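Local coordinates for penicillin-binding protein activator LpoA (Escherichia coli, PDB 6DR3), which is an outer-membrane lipoprotein that regulates peptidoglycan synthesis, being essential for the function of penicillin-binding protein 1A and stimulating its transpeptidase activity, at residues A[6-9]-A[13-16]; A[19-24]-A[37-42]; A[146-151]-A[173-178]; A[130-135]-A[142-147]; A[84-89]-A[116-121]. All coordinates share one frame; numbering follows the deposited sequence.

Contact 1 of 5, residues A[6-9]-A[13-16]; sequences STAY and TAQA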
# COMPACT_ATOMS: atom_id res chain seq x y z
N SER A 6 -8.61 -18.66 12.70
CA SER A 6 -8.48 -17.32 12.14
C SER A 6 -7.41 -17.21 11.05
O SER A 6 -6.99 -16.10 10.72
CB SER A 6 -8.17 -16.32 13.25
OG SER A 6 -6.96 -16.65 13.92
N THR A 7 -6.98 -18.34 10.47
CA THR A 7 -5.88 -18.31 9.51
C THR A 7 -6.14 -17.32 8.37
O THR A 7 -5.34 -16.41 8.14
CB THR A 7 -5.64 -19.72 8.95
OG1 THR A 7 -5.29 -20.60 10.03
CG2 THR A 7 -4.53 -19.73 7.91
N ALA A 8 -7.24 -17.50 7.65
CA ALA A 8 -7.50 -16.68 6.47
C ALA A 8 -7.50 -15.20 6.80
O ALA A 8 -6.92 -14.39 6.07
CB ALA A 8 -8.83 -17.08 5.83
N TYR A 9 -8.15 -14.82 7.90
CA TYR A 9 -8.19 -13.41 8.28
C TYR A 9 -6.79 -12.91 8.62
O TYR A 9 -6.38 -11.84 8.16
CB TYR A 9 -9.14 -13.21 9.47
CG TYR A 9 -10.43 -14.00 9.36
CD1 TYR A 9 -11.46 -13.58 8.52
CD2 TYR A 9 -10.61 -15.16 10.09
CE1 TYR A 9 -12.63 -14.30 8.41
CE2 TYR A 9 -11.78 -15.89 9.99
CZ TYR A 9 -12.79 -15.46 9.16
OH TYR A 9 -13.95 -16.18 9.06
N THR A 13 -6.49 -13.35 3.45
CA THR A 13 -7.28 -13.99 2.41
C THR A 13 -8.77 -13.92 2.69
O THR A 13 -9.57 -14.36 1.85
CB THR A 13 -6.84 -15.44 2.24
OG1 THR A 13 -6.89 -16.10 3.51
CG2 THR A 13 -5.42 -15.51 1.69
N ALA A 14 -9.16 -13.41 3.86
CA ALA A 14 -10.54 -13.12 4.19
C ALA A 14 -10.54 -11.90 5.09
O ALA A 14 -9.55 -11.60 5.76
CB ALA A 14 -11.23 -14.31 4.87
N GLN A 15 -11.66 -11.18 5.11
CA GLN A 15 -11.80 -9.98 5.93
C GLN A 15 -13.11 -10.02 6.70
O GLN A 15 -14.13 -10.52 6.21
CB GLN A 15 -11.74 -8.69 5.09
CG GLN A 15 -10.35 -8.09 4.95
CD GLN A 15 -9.53 -8.71 3.84
OE1 GLN A 15 -10.08 -9.33 2.93
NE2 GLN A 15 -8.22 -8.55 3.90
N ALA A 16 -13.07 -9.48 7.92
CA ALA A 16 -14.25 -9.25 8.74
C ALA A 16 -14.03 -7.96 9.51
O ALA A 16 -12.93 -7.40 9.53
CB ALA A 16 -14.52 -10.43 9.68
O HOH W 1 -8.03 -10.11 7.02
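Y9 and A14 meet where the chain leaves the short helix 7-11 and doubles back along it. Taken from its root outward, the Y9 side chain first passes the backbone of 13-16: CA points its hydrogen almost straight at A14 O (3.4 Å, 175° at the hydrogen), and CB stays at the margin of the same carbonyl. CG stands beside the backbone N, opposite the carbonyl carbon (chi1 -42°), and this carries one long side of the ring along the returning chain. CD1 rests 3.7 Å from A14 CB and CE1 3.8 Å from that methyl, which approaches obliquely, while Q15 N lies at the ring edge. CE1 also brushes A16 CB, and there the contact ends: CZ and OH meet nothing of 13-16. The alanine methyls are compact enough to lie close along the ring.

A8 O gathers the start of 13-16. A14 N donates to A8 O at 3.3 Å from well above the carbonyl plane, and T13 N adds a weak bond to A8 O at 2.9 Å. T13 OG1 also lies near A8 O, its torsion turning the hydroxyl toward that carbonyl. One water donates to both Y9 O and A14 O, bridging two carbonyls that could not bond each other. Outside the pair, S6 and Y9 lean on L39 of helix 30-47. The arrangement is that of a helix C-terminal turn: the A8 carbonyl is taken up by backbone N-H groups just past the helix and the Y9 carbonyl by water, as the chain reverses toward the next helix.

Contact 2 of 5, residues A[19-24]-A[37-42]; sequences AFYLQQ and QLLAIR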
# COMPACT_ATOMS: atom_id res chain seq x y z
N ALA A 19 -16.20 -6.06 15.14
CA ALA A 19 -17.24 -6.70 15.93
C ALA A 19 -17.14 -8.22 15.84
O ALA A 19 -17.26 -8.92 16.85
CB ALA A 19 -18.62 -6.22 15.46
N PHE A 20 -16.90 -8.74 14.64
CA PHE A 20 -16.73 -10.18 14.47
C PHE A 20 -15.51 -10.68 15.23
O PHE A 20 -15.59 -11.64 16.00
CB PHE A 20 -16.61 -10.51 12.98
CG PHE A 20 -16.42 -11.97 12.69
CD1 PHE A 20 -17.50 -12.84 12.67
CD2 PHE A 20 -15.16 -12.47 12.41
CE1 PHE A 20 -17.32 -14.18 12.39
CE2 PHE A 20 -14.98 -13.81 12.13
CZ PHE A 20 -16.06 -14.67 12.12
N TYR A 21 -14.36 -10.03 15.02
CA TYR A 21 -13.13 -10.47 15.68
C TYR A 21 -13.26 -10.40 17.20
O TYR A 21 -12.79 -11.30 17.91
CB TYR A 21 -11.96 -9.61 15.22
CG TYR A 21 -11.62 -9.75 13.75
CD1 TYR A 21 -11.73 -10.97 13.09
CD2 TYR A 21 -11.18 -8.65 13.01
CE1 TYR A 21 -11.41 -11.09 11.75
CE2 TYR A 21 -10.86 -8.77 11.67
CZ TYR A 21 -10.98 -9.98 11.05
OH TYR A 21 -10.66 -10.09 9.71
N LEU A 22 -13.87 -9.34 17.72
CA LEU A 22 -14.04 -9.21 19.16
C LEU A 22 -14.96 -10.30 19.70
O LEU A 22 -14.74 -10.83 20.79
CB LEU A 22 -14.58 -7.83 19.51
CG LEU A 22 -13.62 -6.66 19.25
CD1 LEU A 22 -14.34 -5.33 19.37
CD2 LEU A 22 -12.43 -6.71 20.20
N GLN A 23 -16.00 -10.66 18.94
CA GLN A 23 -16.89 -11.74 19.36
C GLN A 23 -16.14 -13.07 19.42
O GLN A 23 -16.30 -13.84 20.38
CB GLN A 23 -18.08 -11.84 18.40
CG GLN A 23 -19.07 -12.94 18.75
CD GLN A 23 -19.71 -12.75 20.11
OE1 GLN A 23 -19.46 -13.51 21.04
NE2 GLN A 23 -20.55 -11.72 20.23
N GLN A 24 -15.32 -13.36 18.41
CA GLN A 24 -14.53 -14.58 18.43
C GLN A 24 -13.49 -14.55 19.55
O GLN A 24 -13.23 -15.57 20.19
CB GLN A 24 -13.84 -14.80 17.08
CG GLN A 24 -14.79 -14.86 15.90
CD GLN A 24 -15.87 -15.91 16.07
OE1 GLN A 24 -15.57 -17.08 16.34
NE2 GLN A 24 -17.12 -15.51 15.93
N GLN A 37 -7.39 -11.36 18.91
CA GLN A 37 -7.11 -10.04 19.47
C GLN A 37 -6.28 -9.20 18.51
O GLN A 37 -6.56 -8.01 18.31
CB GLN A 37 -6.39 -10.20 20.81
CG GLN A 37 -6.13 -8.89 21.53
CD GLN A 37 -5.58 -9.10 22.93
OE1 GLN A 37 -5.49 -10.23 23.40
NE2 GLN A 37 -5.20 -8.02 23.59
N LEU A 38 -5.25 -9.80 17.90
CA LEU A 38 -4.45 -9.08 16.91
C LEU A 38 -5.31 -8.63 15.74
O LEU A 38 -5.11 -7.54 15.20
CB LEU A 38 -3.30 -9.96 16.43
CG LEU A 38 -2.17 -10.21 17.42
CD1 LEU A 38 -1.30 -11.36 16.94
CD2 LEU A 38 -1.34 -8.95 17.62
N LEU A 39 -6.27 -9.46 15.33
CA LEU A 39 -7.14 -9.10 14.22
C LEU A 39 -8.10 -7.98 14.61
O LEU A 39 -8.36 -7.07 13.82
CB LEU A 39 -7.91 -10.33 13.74
CG LEU A 39 -7.08 -11.29 12.88
CD1 LEU A 39 -7.67 -12.69 12.89
CD2 LEU A 39 -7.00 -10.76 11.46
N ALA A 40 -8.63 -8.02 15.84
CA ALA A 40 -9.48 -6.94 16.32
C ALA A 40 -8.74 -5.61 16.28
O ALA A 40 -9.30 -4.60 15.85
CB ALA A 40 -9.97 -7.24 17.73
N ILE A 41 -7.49 -5.60 16.73
CA ILE A 41 -6.68 -4.38 16.67
C ILE A 41 -6.58 -3.88 15.23
O ILE A 41 -6.78 -2.70 14.94
CB ILE A 41 -5.29 -4.63 17.27
CG1 ILE A 41 -5.41 -5.04 18.74
CG2 ILE A 41 -4.40 -3.39 17.14
CD1 ILE A 41 -4.16 -5.69 19.30
N ARG A 42 -6.28 -4.80 14.30
CA ARG A 42 -6.15 -4.42 12.90
C ARG A 42 -7.44 -3.79 12.38
O ARG A 42 -7.41 -2.77 11.69
CB ARG A 42 -5.78 -5.65 12.06
CG ARG A 42 -5.37 -5.34 10.63
CD ARG A 42 -5.41 -6.59 9.75
NE ARG A 42 -4.57 -7.67 10.27
CZ ARG A 42 -4.32 -8.80 9.62
NH1 ARG A 42 -4.84 -9.02 8.41
NH2 ARG A 42 -3.53 -9.73 10.16
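The hydroxyl of Y21, whose ring lies against L39, accepts a hydrogen bond from the backbone N of A16, and this pins the far end of the side chain. No hydrogen bond joins 19-24 to 37-42 themselves; the rest of the contact is apolar. With CG beside the backbone N and opposite the carbonyl carbon (chi1 -65°), the Y21 ring reaches across to helix 30-47 and lays one face on L39. L39 CB sits over the ring centre, 3.7 Å from the centroid and only 9° off the normal, a well-formed CH-pi contact. Y21 CD2 also lies 3.3 Å from L39 O. Tyrosine serves both ends of this task: a flat face for the leucine and a polar tip for the loop.

L39 in turn lays CD2 over the guanidinium face of R42, which bonds to M10 O. One step along, L22 CD2 presses on A40 CB at 3.5 Å, and Y21 CB touches the same methyl at 4.0 Å. Alanine fits here because its single carbon lets the CA atoms of Y21 and A40 approach to 5.1 Å and the local axes to 8.3 Å. L56 of helix 50-58 packs on both L22 and A40. The two segments run nearly antiparallel, at -159°, a tight helical hairpin of the sort from which TPR-like domains are built.

Contact 3 of 5, residues A[146-151]-A[173-178]; sequences DATWQA and QGWLDL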
# COMPACT_ATOMS: atom_id res chain seq x y z
N ASP A 146 -3.66 4.52 -10.04
CA ASP A 146 -4.11 5.90 -10.16
C ASP A 146 -3.37 6.83 -9.21
O ASP A 146 -3.13 8.00 -9.55
CB ASP A 146 -5.61 5.98 -9.91
CG ASP A 146 -6.42 5.32 -11.00
OD1 ASP A 146 -5.83 4.99 -12.06
OD2 ASP A 146 -7.64 5.13 -10.82
N ALA A 147 -3.00 6.35 -8.02
CA ALA A 147 -2.19 7.15 -7.12
C ALA A 147 -0.79 7.35 -7.69
O ALA A 147 -0.22 8.44 -7.58
CB ALA A 147 -2.12 6.49 -5.74
N THR A 148 -0.22 6.31 -8.30
CA THR A 148 1.07 6.46 -8.97
C THR A 148 1.00 7.53 -10.04
O THR A 148 1.93 8.34 -10.18
CB THR A 148 1.51 5.12 -9.58
OG1 THR A 148 1.50 4.10 -8.57
CG2 THR A 148 2.91 5.24 -10.16
N TRP A 149 -0.09 7.57 -10.81
CA TRP A 149 -0.19 8.56 -11.87
C TRP A 149 -0.34 9.97 -11.32
O TRP A 149 0.27 10.91 -11.83
CB TRP A 149 -1.35 8.24 -12.81
CG TRP A 149 -1.41 9.23 -13.92
CD1 TRP A 149 -2.39 10.14 -14.16
CD2 TRP A 149 -0.40 9.45 -14.91
NE1 TRP A 149 -2.07 10.90 -15.26
CE2 TRP A 149 -0.85 10.50 -15.74
CE3 TRP A 149 0.83 8.86 -15.19
CZ2 TRP A 149 -0.11 10.96 -16.82
CZ3 TRP A 149 1.56 9.32 -16.27
CH2 TRP A 149 1.09 10.36 -17.07
N GLN A 150 -1.16 10.14 -10.28
CA GLN A 150 -1.32 11.48 -9.71
C GLN A 150 0.02 12.02 -9.23
O GLN A 150 0.33 13.20 -9.43
CB GLN A 150 -2.33 11.48 -8.57
CG GLN A 150 -2.41 12.84 -7.86
CD GLN A 150 -3.57 12.96 -6.89
OE1 GLN A 150 -3.37 13.22 -5.70
NE2 GLN A 150 -4.78 12.78 -7.39
N ALA A 151 0.83 11.17 -8.59
CA ALA A 151 2.15 11.61 -8.14
C ALA A 151 3.02 12.03 -9.31
O ALA A 151 3.74 13.03 -9.24
CB ALA A 151 2.82 10.50 -7.33
N GLN A 173 11.25 3.26 -14.35
CA GLN A 173 11.67 3.86 -15.61
C GLN A 173 10.52 3.94 -16.60
O GLN A 173 10.34 4.95 -17.28
CB GLN A 173 12.83 3.06 -16.21
CG GLN A 173 13.43 3.71 -17.46
CD GLN A 173 14.48 2.85 -18.13
OE1 GLN A 173 14.55 1.64 -17.91
NE2 GLN A 173 15.32 3.47 -18.95
N GLY A 174 9.71 2.88 -16.68
CA GLY A 174 8.55 2.92 -17.55
C GLY A 174 7.54 3.97 -17.14
O GLY A 174 6.97 4.66 -17.99
N TRP A 175 7.32 4.12 -15.83
CA TRP A 175 6.41 5.16 -15.35
C TRP A 175 6.92 6.55 -15.71
O TRP A 175 6.15 7.41 -16.14
CB TRP A 175 6.22 5.04 -13.84
CG TRP A 175 5.19 4.03 -13.43
CD1 TRP A 175 5.40 2.90 -12.68
CD2 TRP A 175 3.79 4.05 -13.73
NE1 TRP A 175 4.22 2.23 -12.50
CE2 TRP A 175 3.22 2.91 -13.13
CE3 TRP A 175 2.97 4.93 -14.44
CZ2 TRP A 175 1.86 2.62 -13.23
CZ3 TRP A 175 1.62 4.64 -14.54
CH2 TRP A 175 1.08 3.50 -13.94
N LEU A 176 8.22 6.78 -15.53
CA LEU A 176 8.79 8.08 -15.87
C LEU A 176 8.74 8.34 -17.37
O LEU A 176 8.65 9.49 -17.79
CB LEU A 176 10.22 8.17 -15.35
CG LEU A 176 10.38 8.12 -13.83
CD1 LEU A 176 11.85 8.07 -13.45
CD2 LEU A 176 9.70 9.31 -13.16
N ASP A 177 8.80 7.28 -18.18
CA ASP A 177 8.66 7.46 -19.62
C ASP A 177 7.24 7.92 -19.97
O ASP A 177 7.07 8.81 -20.80
CB ASP A 177 9.00 6.17 -20.36
CG ASP A 177 9.13 6.37 -21.85
OD1 ASP A 177 10.22 6.77 -22.30
OD2 ASP A 177 8.14 6.15 -22.57
N LEU A 178 6.23 7.32 -19.35
CA LEU A 178 4.86 7.75 -19.60
C LEU A 178 4.64 9.18 -19.11
O LEU A 178 3.91 9.95 -19.74
CB LEU A 178 3.87 6.80 -18.92
CG LEU A 178 2.38 7.08 -19.15
CD1 LEU A 178 2.03 7.02 -20.63
CD2 LEU A 178 1.53 6.10 -18.36
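Among the helix-helix crossings of this TPR-like amino-terminal domain, helices 138-153 and 170-185 meet through T148 and W149 on one side and W175 and L178 on the other. The short axes cross at -57° and stay 10.8 Å apart, a separation bridged by large side chains. T148 puts its methyl CG2 over the five-membered ring of W175, 3.8 Å from the centroid and 13° off the normal, a CH-pi contact. Its first torsion (chi1 -54°) sends OG1 the other way, back to N144 O in its own helix. Threonine thus shows carbon to the indole while its hydroxyl stays bonded.

W149, with CG opposite its backbone N, crosses L178 at about a right angle, CZ3 reaching L178 CG at 3.7 Å. L178 O lies at the edge of the indole, 3.9 Å from W149 CH2. The two tryptophans come near each other more loosely, W149 CE3 being 4.3 Å from W175 CZ3. W182 adds an edge-to-face partner to W149, and L216 packs on both W149 and L178. Four buried residues, joined without a hydrogen bond and mainly by carbon contacts, make a buried, oblique helix-helix crossing in this TPR-like all-helical domain.

Contact 4 of 5, residues A[130-135]-A[142-147]; sequences IAQEPL and QQNIDA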
# COMPACT_ATOMS: atom_id res chain seq x y z
N ILE A 130 5.14 1.32 -6.23
CA ILE A 130 5.59 0.31 -7.18
C ILE A 130 5.88 -1.00 -6.46
O ILE A 130 5.58 -2.09 -6.98
CB ILE A 130 6.82 0.82 -7.96
CG1 ILE A 130 6.40 1.95 -8.90
CG2 ILE A 130 7.48 -0.30 -8.76
CD1 ILE A 130 7.55 2.74 -9.47
N ALA A 131 6.47 -0.93 -5.26
CA ALA A 131 6.76 -2.15 -4.51
C ALA A 131 5.48 -2.83 -4.03
O ALA A 131 5.45 -4.06 -3.91
CB ALA A 131 7.66 -1.83 -3.32
N GLN A 132 4.43 -2.05 -3.77
CA GLN A 132 3.18 -2.62 -3.26
C GLN A 132 2.33 -3.23 -4.37
O GLN A 132 1.64 -4.22 -4.13
CB GLN A 132 2.38 -1.54 -2.54
CG GLN A 132 1.14 -2.06 -1.81
CD GLN A 132 0.16 -0.94 -1.48
OE1 GLN A 132 -0.21 -0.15 -2.34
NE2 GLN A 132 -0.26 -0.88 -0.21
N GLU A 133 2.35 -2.65 -5.57
CA GLU A 133 1.42 -3.04 -6.61
C GLU A 133 1.40 -4.54 -6.88
O GLU A 133 0.30 -5.10 -7.01
CB GLU A 133 1.73 -2.26 -7.89
CG GLU A 133 0.83 -2.60 -9.08
CD GLU A 133 1.26 -3.86 -9.81
OE1 GLU A 133 2.47 -4.15 -9.84
OE2 GLU A 133 0.38 -4.56 -10.35
N PRO A 134 2.53 -5.24 -6.99
CA PRO A 134 2.46 -6.69 -7.25
C PRO A 134 1.77 -7.48 -6.15
O PRO A 134 1.35 -8.61 -6.40
CB PRO A 134 3.94 -7.10 -7.40
CG PRO A 134 4.68 -5.83 -7.63
CD PRO A 134 3.92 -4.77 -6.90
N LEU A 135 1.66 -6.92 -4.95
CA LEU A 135 1.06 -7.62 -3.82
C LEU A 135 -0.46 -7.46 -3.76
O LEU A 135 -1.11 -8.16 -2.98
CB LEU A 135 1.66 -7.11 -2.51
CG LEU A 135 3.18 -6.93 -2.49
CD1 LEU A 135 3.64 -6.34 -1.16
CD2 LEU A 135 3.90 -8.25 -2.75
N GLN A 142 -5.99 -0.86 -9.39
CA GLN A 142 -6.31 0.39 -10.08
C GLN A 142 -6.13 1.58 -9.15
O GLN A 142 -5.57 2.62 -9.55
CB GLN A 142 -7.75 0.34 -10.60
CG GLN A 142 -8.12 1.51 -11.50
CD GLN A 142 -7.42 1.44 -12.84
OE1 GLN A 142 -7.73 0.59 -13.67
NE2 GLN A 142 -6.47 2.35 -13.06
N GLN A 143 -6.60 1.46 -7.91
CA GLN A 143 -6.40 2.49 -6.90
C GLN A 143 -4.92 2.83 -6.75
O GLN A 143 -4.54 4.01 -6.72
CB GLN A 143 -7.00 2.00 -5.59
CG GLN A 143 -6.58 2.74 -4.35
CD GLN A 143 -5.40 2.10 -3.64
OE1 GLN A 143 -5.13 0.91 -3.78
NE2 GLN A 143 -4.69 2.90 -2.86
N ASN A 144 -4.07 1.81 -6.66
CA ASN A 144 -2.63 2.03 -6.57
C ASN A 144 -2.09 2.67 -7.84
O ASN A 144 -1.29 3.61 -7.78
CB ASN A 144 -1.93 0.70 -6.28
CG ASN A 144 -0.42 0.78 -6.42
OD1 ASN A 144 0.11 0.92 -7.52
ND2 ASN A 144 0.28 0.69 -5.29
N ILE A 145 -2.51 2.17 -9.00
CA ILE A 145 -2.04 2.71 -10.28
C ILE A 145 -2.42 4.18 -10.40
O ILE A 145 -1.61 5.02 -10.83
CB ILE A 145 -2.59 1.87 -11.44
CG1 ILE A 145 -1.90 0.50 -11.45
CG2 ILE A 145 -2.41 2.58 -12.78
CD1 ILE A 145 -2.56 -0.52 -12.35
N ASP A 146 -3.66 4.52 -10.04
CA ASP A 146 -4.11 5.90 -10.16
C ASP A 146 -3.37 6.83 -9.21
O ASP A 146 -3.13 8.00 -9.55
CB ASP A 146 -5.61 5.98 -9.91
CG ASP A 146 -6.42 5.32 -11.00
OD1 ASP A 146 -5.83 4.99 -12.06
OD2 ASP A 146 -7.64 5.13 -10.82
N ALA A 147 -3.00 6.35 -8.02
CA ALA A 147 -2.19 7.15 -7.12
C ALA A 147 -0.79 7.35 -7.69
O ALA A 147 -0.22 8.44 -7.58
CB ALA A 147 -2.12 6.49 -5.74
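N144 and Q132 join their side-chain amides across the turn between helices 123-132 and 138-153, consecutive helices of this TPR-like all-helical domain. N144 ND2 donates to Q132 OE1 at 3.1 Å, with an N-H...O angle of 150°. The bond is well directed at both ends: the donor sits on a lone pair in the plane of the glutamine carbonyl, and the acceptor lies close to the amide plane of N144. The two amide planes nevertheless stand 54° apart, and the side chains run past each other from opposite ends. Beside this bond, E133 CB packs 3.6 Å from N144 OD1.

The next shell fixes these groups. N144 ND2 also donates to L129 O, so that the asparagine grips the backbone of one helix from the side of the other, and the shortness of its side chain keeps it close enough to do so. Q132 extends its chain to full length, CG opposite the backbone N (chi1 -173°), and its NE2 bonds Q111 OE1 and A107 O; a glutamine, with a donor and an acceptor, can link N144 to helix 103-117. E133 bends its end away from N144 to form a salt bridge with K141. Within helix 138-153, from either side of N144 in sequence, Q142 NE2 donates to D146 OD1 at 2.9 Å, reaching that oxygen from above the carboxylate plane.

Contact 5 of 5, residues A[84-89]-A[116-121]; sequences KDFAGA and ASQGRP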
# COMPACT_ATOMS: atom_id res chain seq x y z
N LYS A 84 -1.55 10.19 14.07
CA LYS A 84 -0.82 11.27 13.42
C LYS A 84 0.62 11.38 13.91
O LYS A 84 1.27 12.42 13.72
CB LYS A 84 -1.53 12.61 13.60
CG LYS A 84 -2.69 12.84 12.63
CD LYS A 84 -3.87 11.94 12.94
CE LYS A 84 -5.06 12.27 12.05
NZ LYS A 84 -5.50 13.69 12.19
N ASP A 85 1.14 10.34 14.55
CA ASP A 85 2.54 10.31 14.98
C ASP A 85 3.40 9.79 13.83
O ASP A 85 3.98 8.70 13.88
CB ASP A 85 2.70 9.47 16.24
CG ASP A 85 4.11 9.51 16.80
OD1 ASP A 85 4.95 10.23 16.23
OD2 ASP A 85 4.37 8.83 17.81
N PHE A 86 3.47 10.60 12.77
CA PHE A 86 4.21 10.20 11.58
C PHE A 86 5.69 10.02 11.87
O PHE A 86 6.34 9.15 11.28
CB PHE A 86 4.00 11.23 10.47
CG PHE A 86 2.58 11.36 10.03
CD1 PHE A 86 2.08 10.55 9.02
CD2 PHE A 86 1.73 12.28 10.62
CE1 PHE A 86 0.76 10.66 8.61
CE2 PHE A 86 0.41 12.40 10.21
CZ PHE A 86 -0.07 11.59 9.20
N ALA A 87 6.25 10.83 12.78
CA ALA A 87 7.66 10.68 13.14
C ALA A 87 7.90 9.35 13.84
O ALA A 87 8.86 8.63 13.53
CB ALA A 87 8.10 11.84 14.03
N GLY A 88 7.03 8.99 14.78
CA GLY A 88 7.14 7.70 15.43
C GLY A 88 6.92 6.54 14.47
O GLY A 88 7.55 5.49 14.59
N ALA A 89 6.02 6.73 13.50
CA ALA A 89 5.77 5.68 12.51
C ALA A 89 7.00 5.45 11.64
O ALA A 89 7.41 4.31 11.42
CB ALA A 89 4.56 6.06 11.65
N ALA A 116 2.74 7.43 5.14
CA ALA A 116 3.71 8.31 5.78
C ALA A 116 4.08 9.49 4.90
O ALA A 116 4.47 10.55 5.41
CB ALA A 116 4.96 7.53 6.17
N SER A 117 3.97 9.34 3.58
CA SER A 117 4.31 10.43 2.66
C SER A 117 3.18 11.44 2.52
O SER A 117 3.44 12.58 2.12
CB SER A 117 4.67 9.86 1.29
OG SER A 117 5.88 9.13 1.34
N GLN A 118 1.94 11.05 2.83
CA GLN A 118 0.79 11.95 2.75
C GLN A 118 0.66 12.54 1.35
O GLN A 118 0.58 13.76 1.16
CB GLN A 118 0.90 13.06 3.80
CG GLN A 118 0.99 12.56 5.23
CD GLN A 118 2.19 13.13 5.97
OE1 GLN A 118 3.28 13.26 5.42
NE2 GLN A 118 1.98 13.49 7.24
N GLY A 119 0.63 11.66 0.35
CA GLY A 119 0.42 12.08 -1.02
C GLY A 119 1.43 13.07 -1.55
O GLY A 119 1.17 13.71 -2.57
N ARG A 120 2.57 13.21 -0.89
CA ARG A 120 3.61 14.13 -1.35
C ARG A 120 4.43 13.46 -2.44
O ARG A 120 5.18 12.52 -2.16
CB ARG A 120 4.49 14.57 -0.18
CG ARG A 120 3.77 15.45 0.82
CD ARG A 120 4.60 15.67 2.08
NE ARG A 120 3.90 16.52 3.04
CZ ARG A 120 4.31 16.76 4.28
NH1 ARG A 120 5.42 16.20 4.73
NH2 ARG A 120 3.60 17.55 5.07
N PRO A 121 4.33 13.90 -3.70
CA PRO A 121 5.06 13.22 -4.77
C PRO A 121 6.56 13.30 -4.58
O PRO A 121 7.14 14.39 -4.49
CB PRO A 121 4.60 13.96 -6.04
CG PRO A 121 4.13 15.28 -5.56
CD PRO A 121 3.54 15.04 -4.21
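The first torsion of F86 (chi1 -62°), with CG beside the backbone N and opposite the carbonyl carbon, points its ring toward 116-121, where Q118 comes to meet it from the opposite direction. Q118 bends at chi2 (127°), and its torsions together lay the amide over the phenylalanine. The end of the amide comes over the centre of one ring face, its plane inclined 41° to the ring. Behind it, Q118 CD and CG each lie 3.9 Å from F86 CE1, while A116 CA touches the ring edge at 4.3 Å from F86 CD1.

The backbone sets up both partners. F86 opens helix 86-93, capped by D85: G88 N donates to D85 OD1 at 2.8 Å. K84 before it has positive phi as the C-prime residue of a Schellman motif, in which D85 N bonds K80 O, and so the chain passes directly from one helix end to the next start. On the other side S117 to R120 form a type I' turn, closed by R120 N to S117 O at 3.2 Å. Q118 and G119 both have positive phi, easy for glycine; the chain leaves the helix at Q118. L81 of helix 66-82 packs on F86. With no hydrogen bond crossing between the segments, an inclined amide end over an aromatic face is probably held mostly by dispersion, whichever way the amide is turned.

From the N terminus, contact 1 closes the tight turn after helix 7-11, and contact 2 then closes the hairpin of helices 18-25 and 30-47. The two touch: A16 N probably hydrogen-bonds Y21 OH, and Y9 packs on Y21 and L39. Contact 5 comes next, closing the longer excursion from the start of helix 86-93 to the end of helix 103-117. Contact 4 joins helix 123-132 to helix 138-153. Contacts 1, 2 and 5 are in series with the rest; contact 3 begins where contact 4 ends, at D146 and A147, and carries that helix on to 170-185. P121 of contact 5 reaches A151 of contact 3. Contacts 1 and 3 lie on opposite sides of the chain's centre.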